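Local coordinates for gamma-hexachlorocyclohexane dehydrochlorinase (Novosphingobium barchaimii LL02, PDB 5KVB), which probably catalyses the two-step dehydrochlorination of the pollutant lindane (gamma-hexachlorocyclohexane) to 1,3,4,6-tetrachloro-1,4-cyclohexadiene through successive 1,2-anti eliminations, at residues I79-N84 with L102-L107; I114-V119 with N141-L146; A92-G97 with E123-D128. One frame throughout, in Å; residues are numbered along the deposited sequence. Where two conformers were deposited one is given.

Contact 1: residues I79-N84 with L102-L107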
ATOM      1  N   ILE A  79       4.687 -10.449   8.165  1.00  7.47           N
ATOM      2  CA  ILE A  79       3.914  -9.233   7.933  1.00  7.06           C
ATOM      3  C   ILE A  79       3.479  -9.231   6.472  1.00  6.42           C
ATOM      4  O   ILE A  79       4.260  -9.555   5.580  1.00  7.75           O
ATOM      5  CB  ILE A  79       4.744  -7.959   8.293  1.00  5.09           C
ATOM      6  CG1 ILE A  79       3.955  -6.675   8.040  1.00  6.91           C
ATOM      7  CG2 ILE A  79       6.068  -7.908   7.532  1.00  7.96           C
ATOM      8  CD1 ILE A  79       2.667  -6.525   8.862  1.00  7.24           C
ATOM      9  N   HIS A  80       2.206  -8.901   6.238  1.00  6.20           N
ATOM     10  CA  HIS A  80       1.643  -8.816   4.887  1.00  7.88           C
ATOM     11  C   HIS A  80       1.265  -7.387   4.563  1.00  7.00           C
ATOM     12  O   HIS A  80       0.394  -6.816   5.222  1.00 10.17           O
ATOM     13  CB  HIS A  80       0.382  -9.682   4.741  1.00  8.82           C
ATOM     14  CG  HIS A  80       0.630 -11.157   4.778  1.00  9.46           C
ATOM     15  ND1 HIS A  80       0.923 -11.836   5.942  1.00 13.20           N
ATOM     16  CD2 HIS A  80       0.579 -12.092   3.797  1.00 11.76           C
ATOM     17  CE1 HIS A  80       1.070 -13.124   5.670  1.00 13.56           C
ATOM     18  NE2 HIS A  80       0.860 -13.305   4.377  1.00 11.55           N
ATOM     19  N   TYR A  81       1.899  -6.835   3.541  1.00  4.71           N
ATOM     20  CA  TYR A  81       1.594  -5.493   3.054  1.00  6.14           C
ATOM     21  C   TYR A  81       0.662  -5.570   1.840  1.00  6.86           C
ATOM     22  O   TYR A  81       1.068  -6.031   0.770  1.00  9.46           O
ATOM     23  CB  TYR A  81       2.886  -4.748   2.689  1.00  9.27           C
ATOM     24  CG  TYR A  81       3.873  -4.583   3.837  1.00  6.32           C
ATOM     25  CD1 TYR A  81       3.659  -3.634   4.829  1.00  7.34           C
ATOM     26  CD2 TYR A  81       5.023  -5.365   3.912  1.00  7.46           C
ATOM     27  CE1 TYR A  81       4.556  -3.470   5.886  1.00  7.71           C
ATOM     28  CE2 TYR A  81       5.919  -5.216   4.960  1.00  9.42           C
ATOM     29  CZ  TYR A  81       5.686  -4.264   5.938  1.00  9.58           C
ATOM     30  OH  TYR A  81       6.571  -4.093   6.983  1.00  9.75           O
ATOM     31  N   GLY A  82      -0.582  -5.118   2.005  1.00  6.14           N
ATOM     32  CA  GLY A  82      -1.554  -5.170   0.916  1.00  6.21           C
ATOM     33  C   GLY A  82      -1.580  -3.874   0.129  1.00  8.52           C
ATOM     34  O   GLY A  82      -1.640  -2.787   0.715  1.00  9.60           O
ATOM     35  N   THR A  83      -1.509  -3.976  -1.197  1.00  7.90           N
ATOM     36  CA  THR A  83      -1.589  -2.805  -2.077  1.00  6.85           C
ATOM     37  C   THR A  83      -2.472  -3.080  -3.302  1.00  6.20           C
ATOM     38  O   THR A  83      -2.806  -4.228  -3.605  1.00  7.86           O
ATOM     39  CB  THR A  83      -0.203  -2.362  -2.592  1.00  8.25           C
ATOM     40  OG1 THR A  83       0.299  -3.353  -3.504  1.00 11.92           O
ATOM     41  CG2 THR A  83       0.782  -2.163  -1.441  1.00 12.35           C
ATOM     42  N   ASN A  84      -2.865  -2.011  -3.991  1.00  5.48           N
ATOM     43  CA  ASN A  84      -3.524  -2.108  -5.297  1.00  6.78           C
ATOM     44  C   ASN A  84      -4.866  -2.856  -5.265  1.00  6.09           C
ATOM     45  O   ASN A  84      -5.242  -3.476  -6.247  1.00  7.11           O
ATOM     46  CB  ASN A  84      -2.623  -2.807  -6.344  1.00  7.51           C
ATOM     47  CG  ASN A  84      -1.191  -2.256  -6.404  1.00  5.60           C
ATOM     48  OD1 ASN A  84      -0.897  -1.134  -5.996  1.00  6.14           O
ATOM     49  ND2 ASN A  84      -0.295  -3.071  -6.955  1.00  7.19           N
ATOM     50  N   LEU A 102       2.654  -8.121  -0.507  1.00  7.02           N
ATOM     51  CA  LEU A 102       4.076  -8.377  -0.252  1.00  6.19           C
ATOM     52  C   LEU A 102       4.210  -8.898   1.172  1.00  8.11           C
ATOM     53  O   LEU A 102       3.792  -8.233   2.123  1.00  7.82           O
ATOM     54  CB  LEU A 102       4.909  -7.104  -0.457  1.00  6.16           C
ATOM     55  CG  LEU A 102       6.395  -7.198  -0.083  1.00  8.39           C
ATOM     56  CD1 LEU A 102       7.130  -8.214  -0.964  1.00  9.10           C
ATOM     57  CD2 LEU A 102       7.031  -5.804  -0.187  1.00  9.20           C
ATOM     58  N   CYS A 103       4.768 -10.094   1.333  1.00  7.82           N
ATOM     59  CA  CYS A 103       4.907 -10.684   2.659  1.00  7.57           C
ATOM     60  C   CYS A 103       6.374 -10.890   3.002  1.00  6.22           C
ATOM     61  O   CYS A 103       7.141 -11.410   2.183  1.00 10.62           O
ATOM     62  CB  CYS A 103       4.149 -12.019   2.744  1.00  8.86           C
ATOM     63  SG  CYS A 103       4.392 -12.933   4.321  1.00 11.90           S
ATOM     64  N   LEU A 104       6.754 -10.453   4.199  1.00  5.42           N
ATOM     65  CA  LEU A 104       8.095 -10.708   4.732  1.00  6.66           C
ATOM     66  C   LEU A 104       7.948 -11.559   5.976  1.00  8.17           C
ATOM     67  O   LEU A 104       7.087 -11.277   6.806  1.00  8.43           O
ATOM     68  CB  LEU A 104       8.812  -9.406   5.084  1.00  7.34           C
ATOM     69  CG  LEU A 104       8.891  -8.363   3.967  1.00  6.87           C
ATOM     70  CD1 LEU A 104       9.582  -7.097   4.475  1.00  9.98           C
ATOM     71  CD2 LEU A 104       9.591  -8.929   2.725  1.00 10.53           C
ATOM     72  N   GLY A 105       8.776 -12.586   6.133  1.00  9.05           N
ATOM     73  CA  GLY A 105       8.602 -13.431   7.294  1.00  9.27           C
ATOM     74  C   GLY A 105       9.788 -14.279   7.680  1.00  9.08           C
ATOM     75  O   GLY A 105      10.756 -14.413   6.933  1.00  9.30           O
ATOM     76  N   ASN A 106       9.673 -14.846   8.873  1.00  9.41           N
ATOM     77  CA  ASN A 106      10.687 -15.710   9.462  1.00  8.93           C
ATOM     78  C   ASN A 106      10.131 -17.128   9.569  1.00  9.67           C
ATOM     79  O   ASN A 106       9.305 -17.410  10.441  1.00 11.10           O
ATOM     80  CB  ASN A 106      11.103 -15.169  10.831  1.00 10.38           C
ATOM     81  CG  ASN A 106      11.816 -13.830  10.741  1.00 14.21           C
ATOM     82  OD1 ASN A 106      12.645 -13.619   9.859  1.00 16.85           O
ATOM     83  ND2 ASN A 106      11.482 -12.913  11.646  1.00 14.18           N
ATOM     84  N   LEU A 107      10.567 -17.999   8.664  1.00  8.64           N
ATOM     85  CA  LEU A 107      10.133 -19.396   8.600  1.00 12.03           C
ATOM     86  C   LEU A 107      10.821 -20.239   9.674  1.00 12.52           C
ATOM     87  O   LEU A 107      12.021 -20.084   9.903  1.00 14.55           O
ATOM     88  CB  LEU A 107      10.439 -19.966   7.212  1.00 15.38           C
ATOM     89  CG  LEU A 107       9.772 -21.255   6.722  1.00 18.39           C
ATOM     90  CD1 LEU A 107       8.287 -21.040   6.462  1.00 16.61           C
ATOM     91  CD2 LEU A 107      10.472 -21.757   5.466  1.00 16.66           C
TER
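H80 and C103 form a non-hydrogen-bonded antiparallel pair in which the cysteine lies over one face of the imidazole. With CG anti to the carbonyl carbon (chi1 -69°), the H80 ring starts beside C103 CB, 4.2 Å from CG, and CD2 comes nearer to that carbon, at 3.7 Å. Farther out, CE1 and NE2 lie under the sulfur, with NE2 3.6 Å from C103 SG. The sulfur sits off the ring centre, toward the rim, in a sulfur-aromatic contact. ND1 makes its hydrogen bond to D32 OD1; by analogy with a close relative, D32 and H80 are probably active-site residues, H80 the proton acceptor. The strands form the hairpin 75-89 with 94-107, at one edge of the sheet within this chain, in this SnoaL-like (NTF2-type) domain. The other face of the hairpin carries I79, Y81, L102 and L104. There the Y81 ring edge meets L104 through CE2, 4.1 Å from L104 CD1, and I79 CG2 reaches L104 CB at 4.0 Å. The backbone bond from Y81 N to L102 O is short and straight (2.7 Å, 174°). N84 of the second subunit bonds to H80 O and G82 N.

Contact 2: residues I114-V119 with N141-L146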
ATOM      1  N   ILE A 114      12.064 -15.110   4.420  1.00  8.29           N
ATOM      2  CA  ILE A 114      11.422 -15.333   3.125  1.00  9.57           C
ATOM      3  C   ILE A 114      10.728 -14.060   2.639  1.00  7.09           C
ATOM      4  O   ILE A 114      10.122 -13.342   3.441  1.00  8.87           O
ATOM      5  CB  ILE A 114      10.350 -16.451   3.204  1.00  9.41           C
ATOM      6  CG1 ILE A 114      10.920 -17.734   3.825  1.00 13.92           C
ATOM      7  CG2 ILE A 114       9.727 -16.726   1.825  1.00 12.43           C
ATOM      8  CD1 ILE A 114      11.917 -18.447   2.952  1.00 16.97           C
ATOM      9  N   LEU A 115      10.829 -13.781   1.344  1.00  8.81           N
ATOM     10  CA  LEU A 115       9.996 -12.762   0.704  1.00  7.40           C
ATOM     11  C   LEU A 115       9.000 -13.450  -0.210  1.00 10.34           C
ATOM     12  O   LEU A 115       9.381 -14.252  -1.076  1.00 10.23           O
ATOM     13  CB  LEU A 115      10.853 -11.770  -0.093  1.00  8.50           C
ATOM     14  CG  LEU A 115      10.155 -10.577  -0.764  1.00  8.63           C
ATOM     15  CD1 LEU A 115      11.089  -9.375  -0.836  1.00  8.95           C
ATOM     16  CD2 LEU A 115       9.646 -10.918  -2.159  1.00 10.03           C
ATOM     17  N   ILE A 116       7.723 -13.124  -0.027  1.00  7.94           N
ATOM     18  CA  ILE A 116       6.647 -13.680  -0.839  1.00  8.39           C
ATOM     19  C   ILE A 116       5.930 -12.549  -1.581  1.00  8.31           C
ATOM     20  O   ILE A 116       5.594 -11.514  -0.981  1.00 10.30           O
ATOM     21  CB  ILE A 116       5.630 -14.460   0.027  1.00 10.21           C
ATOM     22  CG1 ILE A 116       6.280 -15.692   0.666  1.00 13.42           C
ATOM     23  CG2 ILE A 116       4.423 -14.897  -0.794  1.00 12.54           C
ATOM     24  CD1 ILE A 116       5.430 -16.339   1.755  1.00 13.98           C
ATOM     25  N   ALA A 117       5.749 -12.721  -2.884  1.00  6.89           N
ATOM     26  CA  ALA A 117       4.867 -11.853  -3.654  1.00  6.24           C
ATOM     27  C   ALA A 117       3.645 -12.660  -4.043  1.00  7.28           C
ATOM     28  O   ALA A 117       3.763 -13.671  -4.741  1.00  8.79           O
ATOM     29  CB  ALA A 117       5.583 -11.309  -4.897  1.00  7.68           C
ATOM     30  N   ALA A 118       2.465 -12.221  -3.598  1.00  7.34           N
ATOM     31  CA  ALA A 118       1.234 -12.971  -3.828  1.00  7.56           C
ATOM     32  C   ALA A 118       0.153 -12.119  -4.466  1.00  6.12           C
ATOM     33  O   ALA A 118       0.158 -10.885  -4.338  1.00  7.38           O
ATOM     34  CB  ALA A 118       0.726 -13.557  -2.527  1.00  8.57           C
ATOM     35  N   VAL A 119      -0.766 -12.790  -5.151  1.00  7.13           N
ATOM     36  CA  VAL A 119      -1.982 -12.158  -5.628  1.00  7.37           C
ATOM     37  C   VAL A 119      -3.163 -12.766  -4.890  1.00  8.22           C
ATOM     38  O   VAL A 119      -3.304 -13.987  -4.836  1.00  7.48           O
ATOM     39  CB  VAL A 119      -2.148 -12.328  -7.147  1.00  9.05           C
ATOM     40  CG1 VAL A 119      -3.551 -11.928  -7.588  1.00 15.55           C
ATOM     41  CG2 VAL A 119      -1.090 -11.503  -7.882  1.00  9.57           C
ATOM     42  N   ASN A 141       3.378 -15.862  -6.440  1.00  7.90           N
ATOM     43  CA  ASN A 141       4.198 -15.743  -7.641  1.00 10.26           C
ATOM     44  C   ASN A 141       5.695 -15.777  -7.346  1.00 13.82           C
ATOM     45  O   ASN A 141       6.466 -16.359  -8.119  1.00 13.06           O
ATOM     46  CB  ASN A 141       3.846 -14.460  -8.403  1.00 12.34           C
ATOM     47  CG  ASN A 141       2.446 -14.498  -8.980  1.00 18.77           C
ATOM     48  OD1 ASN A 141       1.995 -15.531  -9.481  1.00 19.73           O
ATOM     49  ND2 ASN A 141       1.745 -13.371  -8.911  1.00 17.54           N
ATOM     50  N   TYR A 142       6.110 -15.156  -6.240  1.00  8.98           N
ATOM     51  CA  TYR A 142       7.477 -15.299  -5.711  1.00  7.81           C
ATOM     52  C   TYR A 142       7.425 -15.943  -4.327  1.00  8.39           C
ATOM     53  O   TYR A 142       6.646 -15.528  -3.471  1.00  9.26           O
ATOM     54  CB  TYR A 142       8.203 -13.950  -5.558  1.00  9.73           C
ATOM     55  CG  TYR A 142       8.465 -13.102  -6.781  1.00  9.18           C
ATOM     56  CD1 TYR A 142       8.543 -13.657  -8.052  1.00 12.64           C
ATOM     57  CD2 TYR A 142       8.688 -11.728  -6.645  1.00  9.41           C
ATOM     58  CE1 TYR A 142       8.810 -12.864  -9.151  1.00 12.71           C
ATOM     59  CE2 TYR A 142       8.948 -10.933  -7.729  1.00 10.20           C
ATOM     60  CZ  TYR A 142       9.014 -11.502  -8.986  1.00 11.97           C
ATOM     61  OH  TYR A 142       9.279 -10.723 -10.092  1.00 15.43           O
ATOM     62  N   PHE A 143       8.273 -16.937  -4.098  1.00 11.05           N
ATOM     63  CA  PHE A 143       8.542 -17.451  -2.757  1.00 12.83           C
ATOM     64  C   PHE A 143      10.055 -17.547  -2.677  1.00 10.39           C
ATOM     65  O   PHE A 143      10.649 -18.503  -3.190  1.00 16.07           O
ATOM     66  CB  PHE A 143       7.875 -18.815  -2.512  1.00 14.52           C
ATOM     67  CG  PHE A 143       8.022 -19.321  -1.092  1.00 14.06           C
ATOM     68  CD1 PHE A 143       9.179 -19.976  -0.693  1.00 19.19           C
ATOM     69  CD2 PHE A 143       7.003 -19.144  -0.165  1.00 15.00           C
ATOM     70  CE1 PHE A 143       9.318 -20.442   0.606  1.00 18.45           C
ATOM     71  CE2 PHE A 143       7.139 -19.613   1.136  1.00 18.51           C
ATOM     72  CZ  PHE A 143       8.299 -20.259   1.518  1.00 16.73           C
ATOM     73  N   THR A 144      10.684 -16.554  -2.064  1.00 10.00           N
ATOM     74  CA  THR A 144      12.116 -16.346  -2.245  1.00 11.62           C
ATOM     75  C   THR A 144      12.860 -16.345  -0.922  1.00 12.77           C
ATOM     76  O   THR A 144      12.749 -15.405  -0.144  1.00 12.07           O
ATOM     77  CB  THR A 144      12.385 -15.024  -2.988  1.00 10.80           C
ATOM     78  OG1 THR A 144      11.660 -15.019  -4.228  1.00 15.62           O
ATOM     79  CG2 THR A 144      13.860 -14.854  -3.295  1.00 14.05           C
ATOM     80  N   PRO A 145      13.625 -17.416  -0.653  1.00 17.82           N
ATOM     81  CA  PRO A 145      14.500 -17.382   0.521  1.00 15.08           C
ATOM     82  C   PRO A 145      15.561 -16.295   0.358  1.00 17.67           C
ATOM     83  O   PRO A 145      16.068 -16.080  -0.743  1.00 22.03           O
ATOM     84  CB  PRO A 145      15.124 -18.781   0.544  1.00 20.37           C
ATOM     85  CG  PRO A 145      14.996 -19.284  -0.854  1.00 27.58           C
ATOM     86  CD  PRO A 145      13.737 -18.680  -1.401  1.00 22.93           C
ATOM     87  N   LEU A 146      15.878 -15.598   1.440  1.00 15.75           N
ATOM     88  CA  LEU A 146      16.802 -14.472   1.372  1.00 16.21           C
ATOM     89  C   LEU A 146      18.131 -14.819   2.028  1.00 21.80           C
ATOM     90  O   LEU A 146      18.303 -14.612   3.229  1.00 20.48           O
ATOM     91  CB  LEU A 146      16.193 -13.241   2.040  1.00 17.81           C
ATOM     92  CG  LEU A 146      14.847 -12.758   1.491  1.00 13.42           C
ATOM     93  CD1 LEU A 146      14.266 -11.688   2.406  1.00 16.04           C
ATOM     94  CD2 LEU A 146      14.977 -12.234   0.059  1.00 14.98           C
TER
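A classic beta bulge starts this pairing: N141 and Y142 both face A117 and share its carbonyl oxygen. N141 N lies 2.8 Å from A117 O, nearly along the C=O axis, while Y142 N approaches the same oxygen in the carbonyl plane, on a lone pair, at 3.2 Å. Beyond the bulge the strands run antiparallel, and L115 and T144 form a hydrogen-bonded pair with L115 N 2.9 Å from T144 O. On the face of I114, I116 and F143, CG anti to the backbone N (chi1 -175°) starts the F143 ring toward strand 113-127. CG2 of I114, two residues along from the I116 that pairs with F143, sits over the centre of the ring, 3.8 Å from F143 CZ, in a CH-pi contact. I116 runs beside F143, pointing the same way, its CG1 3.6 Å from F143 CD2 and its CD1 near CE2. An alanine at F143 would probably leave I114 CG2 without the ring face it rests on and open a gap beside the end of I116. Strands 113-127 and 130-145 make a hairpin of the sheet, continuing inward from strand 94-107. On the opposite face A117 CB packs on Y142, 3.6 Å from its CD2. This face meets the third subunit, where the Y142 hydroxyl bonds to D77 of that subunit and its ring lies nearly parallel to that of F151 of the same subunit. At the far end, I114 CD1 reaches P145 CA at 3.7 Å, and L146 CD2 comes within 4.2 Å of L115 CB.

Contact 3: residues A92-G97 with E123-D128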
ATOM      1  N   ALA A  92     -25.216  -5.830  -7.825  1.00 12.76           N
ATOM      2  CA  ALA A  92     -25.336  -4.900  -6.706  1.00 10.07           C
ATOM      3  C   ALA A  92     -24.912  -5.539  -5.380  1.00 10.32           C
ATOM      4  O   ALA A  92     -24.523  -4.835  -4.454  1.00 12.29           O
ATOM      5  CB  ALA A  92     -26.770  -4.375  -6.598  1.00 16.53           C
ATOM      6  N   ASP A  93     -24.971  -6.867  -5.298  1.00 10.36           N
ATOM      7  CA  ASP A  93     -24.667  -7.555  -4.036  1.00 10.74           C
ATOM      8  C   ASP A  93     -23.488  -8.525  -4.117  1.00 10.44           C
ATOM      9  O   ASP A  93     -23.325  -9.379  -3.249  1.00  7.41           O
ATOM     10  CB  ASP A  93     -25.911  -8.313  -3.541  1.00  9.70           C
ATOM     11  CG  ASP A  93     -27.088  -7.395  -3.275  1.00 12.72           C
ATOM     12  OD1 ASP A  93     -26.917  -6.332  -2.642  1.00 12.60           O
ATOM     13  OD2 ASP A  93     -28.197  -7.752  -3.724  1.00 19.39           O
ATOM     14  N   LYS A  94     -22.677  -8.411  -5.164  1.00  8.05           N
ATOM     15  CA  LYS A  94     -21.521  -9.284  -5.310  1.00  7.18           C
ATOM     16  C   LYS A  94     -20.377  -8.490  -5.920  1.00  6.45           C
ATOM     17  O   LYS A  94     -20.525  -7.860  -6.974  1.00  7.59           O
ATOM     18  CB  LYS A  94     -21.853 -10.515  -6.170  1.00  9.13           C
ATOM     19  CG  LYS A  94     -20.699 -11.520  -6.300  1.00 11.80           C
ATOM     20  CD  LYS A  94     -21.106 -12.802  -7.053  1.00 12.98           C
ATOM     21  CE  LYS A  94     -22.140 -13.616  -6.281  1.00 19.69           C
ATOM     22  NZ  LYS A  94     -22.495 -14.916  -6.949  1.00 20.09           N
ATOM     23  N   VAL A  95     -19.241  -8.513  -5.230  1.00  5.13           N
ATOM     24  CA  VAL A  95     -18.055  -7.773  -5.650  1.00  5.80           C
ATOM     25  C   VAL A  95     -16.851  -8.714  -5.815  1.00  6.26           C
ATOM     26  O   VAL A  95     -16.609  -9.591  -4.975  1.00  6.25           O
ATOM     27  CB  VAL A  95     -17.718  -6.653  -4.636  1.00  5.03           C
ATOM     28  CG1 VAL A  95     -16.324  -6.074  -4.887  1.00  7.61           C
ATOM     29  CG2 VAL A  95     -18.776  -5.570  -4.707  1.00  7.66           C
ATOM     30  N   ASN A  96     -16.121  -8.548  -6.919  1.00  6.62           N
ATOM     31  CA  ASN A  96     -14.816  -9.173  -7.125  1.00  6.50           C
ATOM     32  C   ASN A  96     -13.697  -8.247  -6.683  1.00  7.20           C
ATOM     33  O   ASN A  96     -13.720  -7.058  -7.012  1.00  6.60           O
ATOM     34  CB  ASN A  96     -14.580  -9.485  -8.607  1.00  7.32           C
ATOM     35  CG  ASN A  96     -15.282 -10.728  -9.091  1.00  6.27           C
ATOM     36  OD1 ASN A  96     -15.705 -11.571  -8.314  1.00  9.91           O
ATOM     37  ND2 ASN A  96     -15.358 -10.865 -10.412  1.00 10.35           N
ATOM     38  N   GLY A  97     -12.710  -8.784  -5.978  1.00  5.65           N
ATOM     39  CA  GLY A  97     -11.504  -8.041  -5.689  1.00  5.13           C
ATOM     40  C   GLY A  97     -10.236  -8.724  -6.180  1.00  5.12           C
ATOM     41  O   GLY A  97     -10.156  -9.955  -6.233  1.00  5.22           O
ATOM     42  N   GLU A 123     -13.919 -12.530  -3.307  1.00  5.62           N
ATOM     43  CA  GLU A 123     -15.312 -12.256  -3.618  1.00  5.77           C
ATOM     44  C   GLU A 123     -16.009 -11.886  -2.316  1.00  4.98           C
ATOM     45  O   GLU A 123     -15.716 -12.454  -1.254  1.00  5.41           O
ATOM     46  CB  GLU A 123     -16.012 -13.466  -4.266  1.00  7.63           C
ATOM     47  CG  GLU A 123     -17.439 -13.177  -4.749  1.00  9.51           C
ATOM     48  CD  GLU A 123     -18.226 -14.447  -5.080  1.00 17.80           C
ATOM     49  OE1 GLU A 123     -18.179 -14.893  -6.251  1.00 11.87           O
ATOM     50  OE2 GLU A 123     -18.901 -14.993  -4.173  1.00 19.47           O
ATOM     51  N   TYR A 124     -16.938 -10.941  -2.424  1.00  4.51           N
ATOM     52  CA  TYR A 124     -17.727 -10.456  -1.288  1.00  4.23           C
ATOM     53  C   TYR A 124     -19.195 -10.488  -1.665  1.00  5.78           C
ATOM     54  O   TYR A 124     -19.551 -10.188  -2.805  1.00  7.20           O
ATOM     55  CB  TYR A 124     -17.308  -9.030  -0.900  1.00  5.01           C
ATOM     56  CG  TYR A 124     -15.806  -8.883  -0.791  1.00  4.31           C
ATOM     57  CD1 TYR A 124     -15.037  -8.607  -1.916  1.00  3.54           C
ATOM     58  CD2 TYR A 124     -15.159  -9.061   0.432  1.00  5.13           C
ATOM     59  CE1 TYR A 124     -13.654  -8.510  -1.824  1.00  3.85           C
ATOM     60  CE2 TYR A 124     -13.769  -8.963   0.533  1.00  5.19           C
ATOM     61  CZ  TYR A 124     -13.039  -8.678  -0.600  1.00  3.59           C
ATOM     62  OH  TYR A 124     -11.670  -8.593  -0.533  1.00  5.51           O
ATOM     63  N   GLU A 125     -20.036 -10.883  -0.716  0.50  5.84           N
ATOM     64  CA  GLU A 125     -21.480 -10.893  -0.925  0.50  7.06           C
ATOM     65  C   GLU A 125     -22.177 -10.030   0.114  0.50  6.61           C
ATOM     66  O   GLU A 125     -21.762  -9.984   1.275  0.50  5.65           O
ATOM     67  CB  GLU A 125     -22.040 -12.322  -0.874  0.50  7.53           C
ATOM     68  CG  GLU A 125     -21.632 -13.181  -2.059  0.50 10.53           C
ATOM     69  CD  GLU A 125     -22.362 -14.515  -2.105  0.50 13.92           C
ATOM     70  OE1 GLU A 125     -23.183 -14.787  -1.201  0.50 14.55           O
ATOM     71  OE2 GLU A 125     -22.116 -15.288  -3.056  0.50 16.85           O
ATOM     72  N   ARG A 126     -23.211  -9.228  -0.300  0.59  6.58           N
ATOM     73  CA  ARG A 126     -24.065  -8.500   0.626  0.59  8.23           C
ATOM     74  C   ARG A 126     -25.325  -9.317   0.909  0.59  7.22           C
ATOM     75  O   ARG A 126     -26.048  -9.701  -0.010  0.59 10.01           O
ATOM     76  CB  ARG A 126     -24.426  -7.119   0.068  0.59  9.23           C
ATOM     77  CG  ARG A 126     -25.426  -6.361   0.923  0.59  9.32           C
ATOM     78  CD  ARG A 126     -25.298  -4.858   0.730  0.59  8.89           C
ATOM     79  NE  ARG A 126     -25.464  -4.455  -0.662  0.59  7.16           N
ATOM     80  CZ  ARG A 126     -25.437  -3.189  -1.070  0.59  7.45           C
ATOM     81  NH1 ARG A 126     -25.254  -2.211  -0.188  0.59  6.56           N
ATOM     82  NH2 ARG A 126     -25.589  -2.897  -2.353  0.59  9.20           N
ATOM     83  N   ARG A 127     -25.562  -9.586   2.190  1.00  9.00           N
ATOM     84  CA  ARG A 127     -26.721 -10.362   2.633  1.00  9.54           C
ATOM     85  C   ARG A 127     -27.418  -9.604   3.743  1.00 10.93           C
ATOM     86  O   ARG A 127     -26.784  -9.225   4.728  1.00 11.07           O
ATOM     87  CB  ARG A 127     -26.296 -11.745   3.120  1.00  8.77           C
ATOM     88  CG  ARG A 127     -25.597 -12.570   2.065  1.00 11.02           C
ATOM     89  CD  ARG A 127     -25.210 -13.936   2.613  1.00 10.64           C
ATOM     90  NE  ARG A 127     -24.367 -14.682   1.679  1.00 11.81           N
ATOM     91  CZ  ARG A 127     -23.746 -15.824   1.970  1.00 10.56           C
ATOM     92  NH1 ARG A 127     -23.871 -16.369   3.173  1.00 11.12           N
ATOM     93  NH2 ARG A 127     -22.998 -16.417   1.048  1.00 16.96           N
ATOM     94  N   ASP A 128     -28.723  -9.386   3.573  1.00 13.26           N
ATOM     95  CA  ASP A 128     -29.506  -8.523   4.454  1.00 15.93           C
ATOM     96  C   ASP A 128     -28.766  -7.219   4.766  1.00 12.48           C
ATOM     97  O   ASP A 128     -28.700  -6.781   5.912  1.00 15.78           O
ATOM     98  CB  ASP A 128     -29.872  -9.264   5.741  1.00 16.10           C
ATOM     99  CG  ASP A 128     -30.996 -10.262   5.529  1.00 25.56           C
ATOM    100  OD1 ASP A 128     -31.821 -10.042   4.616  1.00 35.10           O
ATOM    101  OD2 ASP A 128     -31.051 -11.265   6.267  1.00 34.21           O
TER
HETATM  102  O   HOH W   1     -20.000 -16.250  -7.617  1.00 15.88           O
HETATM  103  O   HOH W   2     -16.165 -14.299  -7.493  1.00 14.55           O
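D93 and R126 meet in a salt bridge at the open end of the pairing, their side chains crossing at about a right angle. In the arginine conformer described here, NE lies 3.1 Å from D93 OD1, which it meets nearly along the C-O axis, with the carboxylate and guanidinium planes 75° apart. The bend at chi3 (57°) turns NE toward D93 OD1, and NH2 of the same group donates to A92 O at 3.1 Å. R126 N also bonds to D93 O. K94 runs beside E125, pointing the same way, and crosses E123 obliquely: its CD is 3.7 Å from E123 OE1, and its NZ makes a long salt bridge of 3.9 Å to E125 OE2, in one E125 conformer. A water joins K94 NZ to E123 OE1, spanning a separation too wide for direct pairing. This is the open end of the hairpin of strands 94-107 and 113-127, with A92 and D93 in the loop leading in; V95 and Y124 form a hydrogen-bonded pair, V95 CG1 being 4.1 Å from Y124 CD1. Farther out, R127 grips E125 OE1 side-on with NE and NH2, the latter at 2.8 Å, extending the charge network from K94. R127 is held by D46 and makes a cation-pi contact with W44, R126 NH1 pairs with D12, E123 OE2 bonds to S134, and I20 of helix 10-33 packs on V95 and Y124.

Contacts 1 and 2 are neighbours in one sheet, their centres 9 Å apart, because strands 94-107 and 113-127 lie side by side: C103 N is 2.8 Å from I116 O and G105 O is 2.9 Å from I114 N, both probable hydrogen bonds. The probable active site lies at contact 1, where the H80 side chain is about 3 Å from that of D32; the I116 side chain of contact 2 is about 6 Å from H80. Both contacts also touch the third subunit. Contact 3 shares strand 94-107 with contact 1 and strand 113-127 with contact 2, but its centre is 26 and 29 Å from theirs, across the chain's centre and away from the active site.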